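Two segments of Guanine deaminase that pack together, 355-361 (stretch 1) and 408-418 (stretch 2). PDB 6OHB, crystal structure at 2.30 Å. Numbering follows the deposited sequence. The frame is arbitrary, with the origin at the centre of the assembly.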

# COMPACT_ATOMS: atom_id res chain seq x y z
N SER A 355 10.77 -9.36 9.90
CA SER A 355 10.67 -10.72 9.40
C SER A 355 9.22 -11.11 9.13
O SER A 355 8.28 -10.61 9.75
CB SER A 355 11.29 -11.68 10.43
OG SER A 355 10.65 -12.94 10.42
N ALA A 356 9.06 -12.07 8.21
CA ALA A 356 7.73 -12.60 7.94
C ALA A 356 7.15 -13.27 9.18
O ALA A 356 5.96 -13.13 9.48
CB ALA A 356 7.78 -13.59 6.77
N TYR A 357 8.00 -13.98 9.92
CA TYR A 357 7.57 -14.57 11.18
C TYR A 357 7.15 -13.50 12.18
O TYR A 357 6.12 -13.64 12.85
CB TYR A 357 8.69 -15.45 11.75
CG TYR A 357 8.92 -16.71 10.95
CD1 TYR A 357 8.01 -17.11 9.98
CD2 TYR A 357 10.05 -17.49 11.15
CE1 TYR A 357 8.22 -18.26 9.23
CE2 TYR A 357 10.26 -18.64 10.41
CZ TYR A 357 9.34 -19.02 9.46
OH TYR A 357 9.55 -20.16 8.71
N GLU A 358 7.92 -12.42 12.28
CA GLU A 358 7.57 -11.35 13.22
C GLU A 358 6.26 -10.67 12.83
O GLU A 358 5.43 -10.37 13.70
CB GLU A 358 8.70 -10.32 13.30
CG GLU A 358 8.54 -9.33 14.43
CD GLU A 358 9.66 -8.30 14.47
OE1 GLU A 358 10.66 -8.47 13.73
OE2 GLU A 358 9.55 -7.33 15.25
N ALA A 359 6.06 -10.42 11.53
CA ALA A 359 4.82 -9.80 11.07
C ALA A 359 3.62 -10.69 11.36
O ALA A 359 2.60 -10.23 11.89
CB ALA A 359 4.93 -9.48 9.58
N PHE A 360 3.74 -11.98 11.02
CA PHE A 360 2.65 -12.91 11.30
C PHE A 360 2.38 -12.98 12.80
O PHE A 360 1.22 -13.02 13.23
CB PHE A 360 2.99 -14.29 10.73
CG PHE A 360 1.96 -15.34 11.01
CD1 PHE A 360 0.81 -15.43 10.24
CD2 PHE A 360 2.15 -16.26 12.03
CE1 PHE A 360 -0.14 -16.41 10.49
CE2 PHE A 360 1.20 -17.24 12.29
CZ PHE A 360 0.05 -17.31 11.52
N TYR A 361 3.44 -12.98 13.61
CA TYR A 361 3.27 -13.03 15.06
C TYR A 361 2.52 -11.81 15.58
O TYR A 361 1.56 -11.93 16.34
CB TYR A 361 4.64 -13.15 15.72
CG TYR A 361 4.61 -13.14 17.23
CD1 TYR A 361 4.25 -14.28 17.94
CD2 TYR A 361 4.97 -12.00 17.94
CE1 TYR A 361 4.23 -14.27 19.32
CE2 TYR A 361 4.96 -11.99 19.32
CZ TYR A 361 4.58 -13.13 20.01
OH TYR A 361 4.57 -13.12 21.38
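Stretch 2 (408-418) SLVDKLFVMMT

Two helical segments of one chain of guanine deaminase pack through apolar side chains, with no hydrogen bond between them. In stretch 1 the helix runs from Ala-356 to Tyr-361, in stretch 2 from Leu-409 to Thr-418, and both continue later in the chain. Their N-to-C directions diverge by 56° (signed crossing angle 56°), and the axes approach to 9.3 Å. The backbones come nearest close to the two N-termini, where Ala-356 CA lies 5.4 Å from Val-410 CA.

Each helix begins with a serine cap. Ser-408 OG (chi1 p) accepts from Asp-411 N at 3.1 Å, tying down an amide of the first turn, which has no carbonyl of its own helix to bond. Ser-355 OG plays the same part in stretch 1, through weak bonds from Tyr-357 N at 2.9 Å and Glu-358 N at 3.3 Å. Regular i to i+4 bonds follow; Phe-414 N to Val-410 O and Met-417 N to Leu-413 O both measure 2.9 Å. Farther along stretch 2, Thr-418 OG1 donates to Phe-414 O at 3.0 Å.

Ala-356, its CA-to-CB bond directed toward stretch 2, marks the tight point of the crossing. Its CB lies 3.4 Å from Val-410 O and 3.7 Å from Leu-413 CB, so its small methyl rests directly on the backbone and side-chain base of the other helix. Tyr-357 sets out sideways, but its end comes nearer (chi1 m), laying the ring along the first turn of stretch 2. Val-410 CG1 sits over one ring face, 3.7 Å from the centroid and 29° off the normal, a CH-pi contact in which Tyr-357 CZ approaches Val-410 CG1 to 3.3 Å. At the ring edge, Leu-413 CD1 lies 3.8 Å from Tyr-357 CD1, while Leu-409 CD2 is 4.0 Å from Tyr-357 OH.

Leu-413 points toward stretch 1 in an m, t conformation and bridges successive turns there: besides its contacts with Ala-356 and Tyr-357, its CD1 lies 4.2 Å from Phe-360 CB. One turn beyond Leu-413, the extended Met-417 (chi1 and chi2 both t) reaches Ala-359, with Met-417 SD 3.9 Å from Ala-359 CB. The contact buries 385 Å² in all, counting both sides, with Tyr-357, Ala-356 and Leu-413 covered most. Glu-358 and Tyr-361 stay out of reach of stretch 2 and form side-chain hydrogen bonds elsewhere in the structure. The end of Lys-412 likewise leads away from the crossing.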

# COMPACT_ATOMS: atom_id res chain seq x y z
N SER A 408 10.74 -21.05 0.40
CA SER A 408 10.64 -21.10 1.85
C SER A 408 9.29 -20.58 2.33
O SER A 408 8.58 -19.87 1.61
CB SER A 408 11.78 -20.30 2.48
OG SER A 408 11.48 -18.92 2.45
N LEU A 409 8.94 -20.96 3.56
CA LEU A 409 7.68 -20.51 4.16
C LEU A 409 7.70 -19.01 4.43
O LEU A 409 6.66 -18.35 4.30
CB LEU A 409 7.41 -21.29 5.44
CG LEU A 409 6.18 -20.89 6.27
CD1 LEU A 409 4.90 -21.00 5.44
CD2 LEU A 409 6.08 -21.75 7.52
N VAL A 410 8.85 -18.47 4.83
CA VAL A 410 8.94 -17.03 5.05
C VAL A 410 8.69 -16.28 3.76
O VAL A 410 8.08 -15.20 3.75
CB VAL A 410 10.30 -16.64 5.67
CG1 VAL A 410 10.63 -17.53 6.84
CG2 VAL A 410 11.43 -16.68 4.64
N ASP A 411 9.14 -16.84 2.63
CA ASP A 411 8.86 -16.24 1.33
C ASP A 411 7.36 -16.21 1.05
O ASP A 411 6.84 -15.22 0.53
CB ASP A 411 9.61 -17.00 0.24
CG ASP A 411 11.04 -16.50 0.05
OD1 ASP A 411 11.44 -15.55 0.75
OD2 ASP A 411 11.76 -17.07 -0.80
N LYS A 412 6.66 -17.30 1.37
CA LYS A 412 5.21 -17.34 1.13
C LYS A 412 4.47 -16.34 2.03
O LYS A 412 3.56 -15.64 1.56
CB LYS A 412 4.70 -18.77 1.33
CG LYS A 412 5.34 -19.76 0.35
CD LYS A 412 4.89 -21.20 0.60
CE LYS A 412 5.59 -22.18 -0.35
NZ LYS A 412 5.16 -22.04 -1.78
N LEU A 413 4.87 -16.25 3.30
CA LEU A 413 4.28 -15.24 4.18
C LEU A 413 4.56 -13.83 3.67
O LEU A 413 3.70 -12.95 3.75
CB LEU A 413 4.81 -15.41 5.60
CG LEU A 413 4.30 -16.59 6.43
CD1 LEU A 413 4.96 -16.60 7.80
CD2 LEU A 413 2.78 -16.53 6.57
N PHE A 414 5.77 -13.61 3.14
CA PHE A 414 6.11 -12.29 2.61
C PHE A 414 5.27 -11.96 1.39
O PHE A 414 4.84 -10.81 1.22
CB PHE A 414 7.61 -12.26 2.29
CG PHE A 414 8.13 -10.88 1.98
CD1 PHE A 414 8.36 -9.98 3.00
CD2 PHE A 414 8.38 -10.50 0.67
CE1 PHE A 414 8.84 -8.71 2.72
CE2 PHE A 414 8.86 -9.23 0.38
CZ PHE A 414 9.09 -8.33 1.41
N VAL A 415 5.05 -12.94 0.51
CA VAL A 415 4.19 -12.73 -0.65
C VAL A 415 2.80 -12.32 -0.20
O VAL A 415 2.22 -11.34 -0.70
CB VAL A 415 4.14 -14.01 -1.52
CG1 VAL A 415 2.99 -13.94 -2.52
CG2 VAL A 415 5.46 -14.24 -2.22
N MET A 416 2.26 -13.05 0.77
CA MET A 416 0.95 -12.72 1.31
C MET A 416 0.93 -11.31 1.90
O MET A 416 -0.05 -10.57 1.75
CB MET A 416 0.57 -13.75 2.36
CG MET A 416 -0.89 -13.83 2.70
SD MET A 416 -1.15 -15.41 3.53
CE MET A 416 -0.28 -15.10 5.07
N MET A 417 2.01 -10.91 2.57
CA MET A 417 2.04 -9.62 3.24
C MET A 417 2.12 -8.47 2.24
O MET A 417 1.47 -7.44 2.42
CB MET A 417 3.24 -9.56 4.19
CG MET A 417 3.30 -8.32 5.06
SD MET A 417 4.88 -8.22 5.91
CE MET A 417 5.95 -7.76 4.54
N THR A 418 2.90 -8.64 1.19
CA THR A 418 3.13 -7.52 0.28
C THR A 418 2.07 -7.42 -0.81
O THR A 418 1.84 -6.33 -1.32
CB THR A 418 4.51 -7.62 -0.36
OG1 THR A 418 4.63 -8.86 -1.07
CG2 THR A 418 5.61 -7.53 0.70